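Local coordinates for protein FAD synthase (Thermoplasma volcanium GSS1, PDB 3GLV) that probably transfers the AMP portion of ATP to flavin mononucleotide, yielding the coenzyme flavin adenine dinucleotide and diphosphate, at residues Leu22-Lys26 with Leu63-Asp67; Val35-Asp39 with Phe51-Leu57; Glu99-Gln103 with Lys114-Ile118. The contacts are given in a common frame with arbitrary orientation. Residue numbers count along the deposited sequence, not the author numbering.

In the fold
The chain is built on one parallel sheet of the Rossmann-like HUP type, strand order 3-2-1-4-5, and the three contacts sample it from edge to edge. Contacts 1 and 2 adjoin strands 31-36 and 68-71; their centres lie about 17 Å apart and both touch the second subunit. Contact 3, on edge strand 114-117, is centred about 19 Å from the centre of contact 1 and about 23 Å from that of contact 2. Contacts 1 and 3 meet where Glu24 and Ser25 pack on Ile118. Side chains of contacts 1 and 2 come within about 4 Å of those of the inferred ATP site (Leu22 to Phe11, Arg56 to Val10); contact 3 lies farther off, Arg117 about 7 Å from Asp94.

Contact 1 of 3, residues Leu22-Lys26 with Leu63-Asp67; sequences LKESK and LKVVD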
loop_
_atom_site.group_PDB
_atom_site.type_symbol
_atom_site.label_atom_id
_atom_site.label_comp_id
_atom_site.label_asym_id
_atom_site.label_seq_id
_atom_site.Cartn_x
_atom_site.Cartn_y
_atom_site.Cartn_z
ATOM N N LEU A 22 -7.090 8.606 -0.737
ATOM C CA LEU A 22 -6.441 8.488 -2.010
ATOM C C LEU A 22 -7.379 7.942 -3.107
ATOM O O LEU A 22 -7.490 8.518 -4.133
ATOM C CB LEU A 22 -5.174 7.661 -1.884
ATOM C CG LEU A 22 -4.091 8.223 -0.973
ATOM C CD1 LEU A 22 -2.822 7.402 -0.984
ATOM C CD2 LEU A 22 -3.804 9.638 -1.355
ATOM N N LYS A 23 -8.071 6.852 -2.845
ATOM C CA LYS A 23 -8.965 6.243 -3.803
ATOM C C LYS A 23 -10.068 7.165 -4.236
ATOM O O LYS A 23 -10.406 7.224 -5.451
ATOM C CB LYS A 23 -9.519 4.933 -3.287
ATOM C CG LYS A 23 -10.436 4.245 -4.225
ATOM C CD LYS A 23 -10.876 2.813 -3.721
ATOM C CE LYS A 23 -9.706 1.803 -3.705
ATOM N NZ LYS A 23 -10.304 0.459 -3.460
ATOM N N GLU A 24 -10.652 7.891 -3.283
ATOM C CA GLU A 24 -11.752 8.792 -3.641
ATOM C C GLU A 24 -11.172 9.999 -4.402
ATOM O O GLU A 24 -11.803 10.491 -5.301
ATOM C CB GLU A 24 -12.544 9.235 -2.426
ATOM C CG GLU A 24 -13.306 8.116 -1.731
ATOM C CD GLU A 24 -14.272 7.398 -2.656
ATOM O OE1 GLU A 24 -15.273 8.001 -3.057
ATOM O OE2 GLU A 24 -14.024 6.231 -2.977
ATOM N N SER A 25 -9.934 10.421 -4.074
ATOM C CA SER A 25 -9.338 11.512 -4.787
ATOM C C SER A 25 -9.142 11.103 -6.240
ATOM O O SER A 25 -9.425 11.886 -7.125
ATOM C CB SER A 25 -8.034 11.985 -4.156
ATOM O OG SER A 25 -8.247 12.454 -2.822
ATOM N N LYS A 26 -8.651 9.875 -6.481
ATOM C CA LYS A 26 -8.378 9.397 -7.838
ATOM C C LYS A 26 -9.653 9.389 -8.669
ATOM O O LYS A 26 -9.656 9.750 -9.843
ATOM C CB LYS A 26 -7.739 8.034 -7.811
ATOM C CG LYS A 26 -7.517 7.369 -9.199
ATOM C CD LYS A 26 -6.652 8.177 -10.139
ATOM C CE LYS A 26 -6.340 7.391 -11.425
ATOM N NZ LYS A 26 -5.038 6.744 -11.405
ATOM N N LEU A 63 0.998 2.183 -4.480
ATOM C CA LEU A 63 -0.455 2.018 -4.538
ATOM C C LEU A 63 -1.052 2.151 -5.921
ATOM O O LEU A 63 -0.738 3.090 -6.680
ATOM C CB LEU A 63 -1.159 3.005 -3.628
ATOM C CG LEU A 63 -0.753 2.898 -2.155
ATOM C CD1 LEU A 63 -1.293 4.116 -1.419
ATOM C CD2 LEU A 63 -1.231 1.561 -1.578
ATOM N N LYS A 64 -1.959 1.227 -6.246
ATOM C CA LYS A 64 -2.589 1.213 -7.575
ATOM C C LYS A 64 -3.087 2.597 -7.958
ATOM O O LYS A 64 -2.859 3.030 -9.061
ATOM C CB LYS A 64 -3.794 0.227 -7.621
ATOM C CG LYS A 64 -3.386 -1.274 -7.652
ATOM C CD LYS A 64 -4.622 -2.239 -7.721
ATOM C CE LYS A 64 -4.246 -3.738 -7.530
ATOM N NZ LYS A 64 -2.898 -4.176 -8.185
ATOM N N VAL A 65 -3.744 3.286 -7.020
ATOM C CA VAL A 65 -4.442 4.510 -7.359
ATOM C C VAL A 65 -3.522 5.725 -7.497
ATOM O O VAL A 65 -3.970 6.758 -7.993
ATOM C CB VAL A 65 -5.597 4.818 -6.354
ATOM C CG1 VAL A 65 -6.585 3.655 -6.317
ATOM C CG2 VAL A 65 -5.086 5.171 -4.982
ATOM N N VAL A 66 -2.233 5.593 -7.140
ATOM C CA VAL A 66 -1.327 6.696 -7.177
ATOM C C VAL A 66 -0.526 6.713 -8.479
ATOM O O VAL A 66 0.294 5.798 -8.771
ATOM C CB VAL A 66 -0.345 6.723 -5.937
ATOM C CG1 VAL A 66 0.624 7.881 -6.037
ATOM C CG2 VAL A 66 -1.103 6.761 -4.627
ATOM N N ASP A 67 -0.687 7.797 -9.235
ATOM C CA ASP A 67 0.090 7.922 -10.480
ATOM C C ASP A 67 1.476 8.467 -10.219
ATOM O O ASP A 67 2.438 7.927 -10.756
ATOM C CB ASP A 67 -0.675 8.732 -11.483
ATOM C CG ASP A 67 -1.970 8.055 -11.843
ATOM O OD1 ASP A 67 -1.864 6.937 -12.383
ATOM O OD2 ASP A 67 -3.057 8.553 -11.491
HETATM O O HOH W 1 -4.644 6.279 -13.906
#
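A helix can be held to a neighbouring turn by an apolar row closed at one end by charge, and Leu22-Lys26 with Leu63-Asp67 is a clear case. The salt bridge joins Lys26 NZ to Asp67 OD2 at 2.7 Å. A water reinforces it, accepting from Lys26 NZ at 2.6 Å and donating to Asp67 OD1 at 3.2 Å, so both carboxylate oxygens have partners; OD2 also accepts from Leu32 N. Within the helix Lys26 N donates to Leu22 O at 2.9 Å, and Ser25 OG bonds to Tyr21 O. Lys26 CB packs on Val65 CB at 4.1 Å. Leu63-Val66 forms a type I turn, closed by Val66 N to Leu63 O at 3.0 Å, which presents Val65 to the helix, its CG2 4.0 Å from Leu22 CB. Leu22 CD1 reaches Leu63 CD1 at 3.7 Å and Val66 CG2 at 4.1 Å; Leu22 also touches Phe11 of the inferred ATP site. Lys23 NZ pairs with Glu62 of the second subunit, and Lys64 NZ donates to Leu63 O and Val66 O of that subunit. Helix 16-26 thus packs against the loop entering edge strand 68-71, with Leu22 and Val66 on Val34 of strand 31-36, and Leu22 and Ser25 on Ala7 and Val5 of strand 4-9.

Contact 2 of 3, residues Val35-Asp39 with Phe51-Leu57; sequences VVARD and FDENSRL
Strand 31-36 ends at Val36, and Ala37-Arg38 run on extended to the N-cap position of the next helix, which Asp39 begins. The CA atoms of Arg38 and Glu53 lie 5.6 Å apart, those of Val36 and Leu57 6.0 Å. Phe51 O accepts from Arg56 NE at 3.0 Å. Asp52, chi1 p, N-caps helix 53-60: OD2 accepts from Ser55 N at 2.9 Å, OD1 from Ser55 OG at 2.7 Å. Glu53, also p, takes Asp39 N on OE1 at 2.8 Å and gives its N to Asp39 OD2 at 2.9 Å; its OE2 bridges to Arg38 NH1 at 3.5 Å, while Arg38 NE bonds to Gly72 O. Arg56 (m, t, m) forks NH1 and NH2 around Ala37 O, 2.9 Å from each, and NH2 bridges to Asp39 OD1 at 2.7 Å; NH1 also donates to Val10 O. Leu57 CD1 meets Val36 CG2 at 4.1 Å. Side-chain bonds to a strand's C-terminal end, where alpha/beta folds usually place their sites, here border the inferred ATP site of a cytidylyltransferase-like domain.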
loop_
_atom_site.group_PDB
_atom_site.type_symbol
_atom_site.label_atom_id
_atom_site.label_comp_id
_atom_site.label_asym_id
_atom_site.label_seq_id
_atom_site.Cartn_x
_atom_site.Cartn_y
_atom_site.Cartn_z
ATOM N N VAL A 35 1.342 14.419 -2.617
ATOM C CA VAL A 35 2.474 15.163 -2.061
ATOM C C VAL A 35 2.691 14.743 -0.606
ATOM O O VAL A 35 1.819 14.910 0.254
ATOM C CB VAL A 35 2.244 16.699 -2.141
ATOM C CG1 VAL A 35 3.430 17.511 -1.502
ATOM C CG2 VAL A 35 1.936 17.128 -3.592
ATOM N N VAL A 36 3.848 14.157 -0.371
ATOM C CA VAL A 36 4.196 13.493 0.884
ATOM C C VAL A 36 5.047 14.453 1.741
ATOM O O VAL A 36 6.083 14.953 1.266
ATOM C CB VAL A 36 5.009 12.191 0.593
ATOM C CG1 VAL A 36 5.508 11.538 1.910
ATOM C CG2 VAL A 36 4.180 11.223 -0.205
ATOM N N ALA A 37 4.634 14.713 2.982
ATOM C CA ALA A 37 5.332 15.685 3.844
ATOM C C ALA A 37 6.774 15.254 4.138
ATOM O O ALA A 37 7.031 14.088 4.412
ATOM C CB ALA A 37 4.568 15.868 5.141
ATOM N N ARG A 38 7.714 16.194 4.020
ATOM C CA ARG A 38 9.058 16.021 4.514
ATOM C C ARG A 38 9.047 15.763 6.007
ATOM O O ARG A 38 8.146 16.167 6.723
ATOM C CB ARG A 38 9.902 17.276 4.241
ATOM C CG ARG A 38 10.219 17.396 2.765
ATOM C CD ARG A 38 11.107 18.510 2.365
ATOM N NE ARG A 38 11.296 18.444 0.913
ATOM C CZ ARG A 38 12.231 17.718 0.288
ATOM N NH1 ARG A 38 13.119 17.008 0.975
ATOM N NH2 ARG A 38 12.285 17.705 -1.049
ATOM N N ASP A 39 10.086 15.098 6.462
ATOM C CA ASP A 39 10.252 14.846 7.892
ATOM C C ASP A 39 10.289 16.130 8.732
ATOM O O ASP A 39 9.671 16.176 9.795
ATOM C CB ASP A 39 11.499 13.989 8.164
ATOM C CG ASP A 39 11.375 12.527 7.652
ATOM O OD1 ASP A 39 10.289 11.837 7.837
ATOM O OD2 ASP A 39 12.420 12.027 7.128
ATOM N N PHE A 51 8.677 6.381 10.165
ATOM C CA PHE A 51 9.336 6.090 8.883
ATOM C C PHE A 51 9.884 7.380 8.265
ATOM O O PHE A 51 9.214 8.418 8.285
ATOM C CB PHE A 51 8.333 5.437 7.929
ATOM C CG PHE A 51 8.099 3.978 8.189
ATOM C CD1 PHE A 51 9.063 3.036 7.812
ATOM C CD2 PHE A 51 6.892 3.527 8.699
ATOM C CE1 PHE A 51 8.865 1.700 7.998
ATOM C CE2 PHE A 51 6.656 2.174 8.905
ATOM C CZ PHE A 51 7.672 1.232 8.568
ATOM N N ASP A 52 11.076 7.308 7.681
ATOM C CA ASP A 52 11.712 8.516 7.094
ATOM C C ASP A 52 11.018 8.879 5.778
ATOM O O ASP A 52 10.275 8.076 5.206
ATOM C CB ASP A 52 13.176 8.226 6.786
ATOM C CG ASP A 52 13.290 7.147 5.715
ATOM O OD1 ASP A 52 13.208 5.921 6.022
ATOM O OD2 ASP A 52 13.277 7.518 4.544
ATOM N N GLU A 53 11.271 10.094 5.296
ATOM C CA GLU A 53 10.493 10.665 4.200
ATOM C C GLU A 53 10.633 9.909 2.905
ATOM O O GLU A 53 9.672 9.768 2.204
ATOM C CB GLU A 53 10.776 12.161 3.990
ATOM C CG GLU A 53 12.165 12.461 3.450
ATOM C CD GLU A 53 12.635 13.894 3.704
ATOM O OE1 GLU A 53 12.002 14.640 4.493
ATOM O OE2 GLU A 53 13.636 14.254 3.051
ATOM N N ASN A 54 11.813 9.384 2.600
ATOM C CA ASN A 54 12.000 8.626 1.375
ATOM C C ASN A 54 11.254 7.308 1.428
ATOM O O ASN A 54 10.635 6.884 0.436
ATOM C CB ASN A 54 13.486 8.383 1.083
ATOM C CG ASN A 54 14.233 9.683 0.903
ATOM O OD1 ASN A 54 13.665 10.681 0.461
ATOM N ND2 ASN A 54 15.473 9.700 1.304
ATOM N N SER A 55 11.264 6.674 2.598
ATOM C CA SER A 55 10.486 5.449 2.777
ATOM C C SER A 55 9.001 5.724 2.607
ATOM O O SER A 55 8.315 4.980 1.879
ATOM C CB SER A 55 10.762 4.796 4.117
ATOM O OG SER A 55 12.103 4.348 4.170
ATOM N N ARG A 56 8.508 6.795 3.225
ATOM C CA ARG A 56 7.068 7.036 3.161
ATOM C C ARG A 56 6.644 7.293 1.714
ATOM O O ARG A 56 5.580 6.839 1.282
ATOM C CB ARG A 56 6.629 8.186 4.074
ATOM C CG ARG A 56 6.771 7.855 5.561
ATOM C CD ARG A 56 6.289 8.960 6.563
ATOM N NE ARG A 56 7.227 10.065 6.720
ATOM C CZ ARG A 56 7.161 11.229 6.079
ATOM N NH1 ARG A 56 6.161 11.483 5.233
ATOM N NH2 ARG A 56 8.076 12.175 6.306
ATOM N N LEU A 57 7.443 8.089 0.999
ATOM C CA LEU A 57 7.173 8.428 -0.401
ATOM C C LEU A 57 7.150 7.162 -1.263
ATOM O O LEU A 57 6.244 6.980 -2.045
ATOM C CB LEU A 57 8.232 9.414 -0.948
ATOM C CG LEU A 57 8.297 9.717 -2.493
ATOM C CD1 LEU A 57 7.075 10.396 -2.949
ATOM C CD2 LEU A 57 9.456 10.658 -2.826
#

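Contact 3 of 3, residues Glu99-Gln103 with Lys114-Ile118; sequences EAELQ and KIVRI
This is helix-on-strand packing at the edge of the sheet, within the beta-alpha-beta unit formed by strand 88-91, helix 96-109 and strand 114-117. Segment 99-103 is regular helix and 114-117 extended strand; their axes run almost exactly antiparallel, at 176°, and approach to 9.5 Å, as expected when the crossover helix runs back over the strand that follows it. Glu99 and Ile115 have the nearest CA atoms, 7.0 Å apart. Along the strand the side chains alternate: Ile115 and Arg117 point to the helix, Lys114 and Val116 away from it.

Ile115, with chi1 m and chi2 t, is the apolar centre. Its CD1 fits against one turn of the helix, 3.3 Å from Glu99 O, 3.8 Å from Leu102 CB and 3.4 Å from Gln103 N, while Gln103 N keeps its own helical bond to Glu99 O at 2.9 Å. Leu102 (chi1 t, chi2 p) turns in to the sheet and also touches Ile89, as Ile115 touches Leu91.

Polar groups bridge the remaining gap. Glu99, extended with chi1 and chi2 both t, forms a salt bridge through OE1 to Arg117 NE at 2.8 Å, a weak hydrogen bond by its angle; Arg117 NH1 donates to Tyr93 O, not far from Asp94 of the inferred ATP site. One water donates to Glu99 OE2 at 2.5 Å and to Ile115 O at 2.6 Å. Gln103 (t, p) donates through NE2 to Asn107 OD1, and a second water donates to Gln103 OE1 at 2.8 Å while accepting from Ile115 N at 2.9 Å.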
loop_
_atom_site.group_PDB
_atom_site.type_symbol
_atom_site.label_atom_id
_atom_site.label_comp_id
_atom_site.label_asym_id
_atom_site.label_seq_id
_atom_site.Cartn_x
_atom_site.Cartn_y
_atom_site.Cartn_z
ATOM N N GLU A 99 -9.938 24.334 4.128
ATOM C CA GLU A 99 -10.599 24.552 2.845
ATOM C C GLU A 99 -10.816 26.038 2.569
ATOM O O GLU A 99 -10.452 26.519 1.501
ATOM C CB GLU A 99 -11.914 23.762 2.741
ATOM C CG GLU A 99 -12.823 24.128 1.570
ATOM C CD GLU A 99 -14.031 23.197 1.503
ATOM O OE1 GLU A 99 -14.660 22.910 2.527
ATOM O OE2 GLU A 99 -14.351 22.700 0.420
ATOM N N ALA A 100 -11.408 26.737 3.536
ATOM C CA ALA A 100 -11.673 28.166 3.418
ATOM C C ALA A 100 -10.371 28.960 3.256
ATOM O O ALA A 100 -10.285 29.875 2.438
ATOM C CB ALA A 100 -12.453 28.658 4.636
ATOM N N GLU A 101 -9.358 28.598 4.021
ATOM C CA GLU A 101 -8.065 29.294 3.967
ATOM C C GLU A 101 -7.399 29.131 2.603
ATOM O O GLU A 101 -6.868 30.072 2.059
ATOM C CB GLU A 101 -7.145 28.677 4.999
ATOM C CG GLU A 101 -5.989 29.507 5.464
ATOM C CD GLU A 101 -5.663 29.174 6.941
ATOM O OE1 GLU A 101 -5.767 27.983 7.335
ATOM O OE2 GLU A 101 -5.332 30.095 7.714
ATOM N N LEU A 102 -7.424 27.902 2.081
ATOM C CA LEU A 102 -6.843 27.632 0.764
ATOM C C LEU A 102 -7.639 28.363 -0.338
ATOM O O LEU A 102 -7.060 28.888 -1.298
ATOM C CB LEU A 102 -6.788 26.139 0.493
ATOM C CG LEU A 102 -6.156 25.732 -0.848
ATOM C CD1 LEU A 102 -4.682 26.208 -0.959
ATOM C CD2 LEU A 102 -6.291 24.204 -1.075
ATOM N N GLN A 103 -8.959 28.402 -0.171
ATOM C CA GLN A 103 -9.805 29.073 -1.107
ATOM C C GLN A 103 -9.478 30.572 -1.189
ATOM O O GLN A 103 -9.409 31.105 -2.291
ATOM C CB GLN A 103 -11.275 28.870 -0.765
ATOM C CG GLN A 103 -12.181 29.396 -1.817
ATOM C CD GLN A 103 -12.077 28.616 -3.119
ATOM O OE1 GLN A 103 -12.240 27.401 -3.133
ATOM N NE2 GLN A 103 -11.805 29.322 -4.222
ATOM N N LYS A 114 -9.700 23.810 -8.136
ATOM C CA LYS A 114 -10.931 23.505 -7.400
ATOM C C LYS A 114 -10.533 22.740 -6.136
ATOM O O LYS A 114 -9.675 21.830 -6.164
ATOM C CB LYS A 114 -11.840 22.646 -8.285
ATOM C CG LYS A 114 -13.223 22.334 -7.692
ATOM C CD LYS A 114 -13.988 21.292 -8.531
ATOM C CE LYS A 114 -15.442 21.158 -8.095
ATOM N NZ LYS A 114 -16.108 20.195 -8.970
ATOM N N ILE A 115 -11.135 23.093 -5.019
ATOM C CA ILE A 115 -10.891 22.385 -3.775
ATOM C C ILE A 115 -12.067 21.443 -3.534
ATOM O O ILE A 115 -13.234 21.889 -3.574
ATOM C CB ILE A 115 -10.786 23.334 -2.562
ATOM C CG1 ILE A 115 -9.689 24.398 -2.743
ATOM C CG2 ILE A 115 -10.417 22.573 -1.301
ATOM C CD1 ILE A 115 -9.846 25.507 -1.632
ATOM N N VAL A 116 -11.784 20.180 -3.220
ATOM C CA VAL A 116 -12.846 19.205 -2.919
ATOM C C VAL A 116 -12.597 18.484 -1.603
ATOM O O VAL A 116 -11.522 17.917 -1.385
ATOM C CB VAL A 116 -12.990 18.217 -4.079
ATOM C CG1 VAL A 116 -13.915 17.003 -3.749
ATOM C CG2 VAL A 116 -13.529 18.951 -5.303
ATOM N N ARG A 117 -13.570 18.518 -0.686
ATOM C CA ARG A 117 -13.457 17.686 0.509
ATOM C C ARG A 117 -13.909 16.245 0.190
ATOM O O ARG A 117 -14.963 16.038 -0.422
ATOM C CB ARG A 117 -14.260 18.268 1.670
ATOM C CG ARG A 117 -13.573 19.445 2.350
ATOM C CD ARG A 117 -14.353 20.055 3.567
ATOM N NE ARG A 117 -15.733 20.383 3.232
ATOM C CZ ARG A 117 -16.809 19.653 3.524
ATOM N NH1 ARG A 117 -16.740 18.525 4.226
ATOM N NH2 ARG A 117 -17.998 20.071 3.110
ATOM N N ILE A 118 -13.097 15.257 0.596
ATOM C CA ILE A 118 -13.453 13.854 0.472
ATOM C C ILE A 118 -14.425 13.398 1.545
ATOM O O ILE A 118 -14.390 13.908 2.644
ATOM C CB ILE A 118 -12.219 12.984 0.532
ATOM C CG1 ILE A 118 -11.280 13.410 -0.605
ATOM C CG2 ILE A 118 -12.598 11.448 0.534
ATOM C CD1 ILE A 118 -11.896 13.341 -2.043
HETATM O O HOH W 2 -14.311 23.626 -1.912
HETATM O O HOH W 3 -12.950 25.288 -4.899
#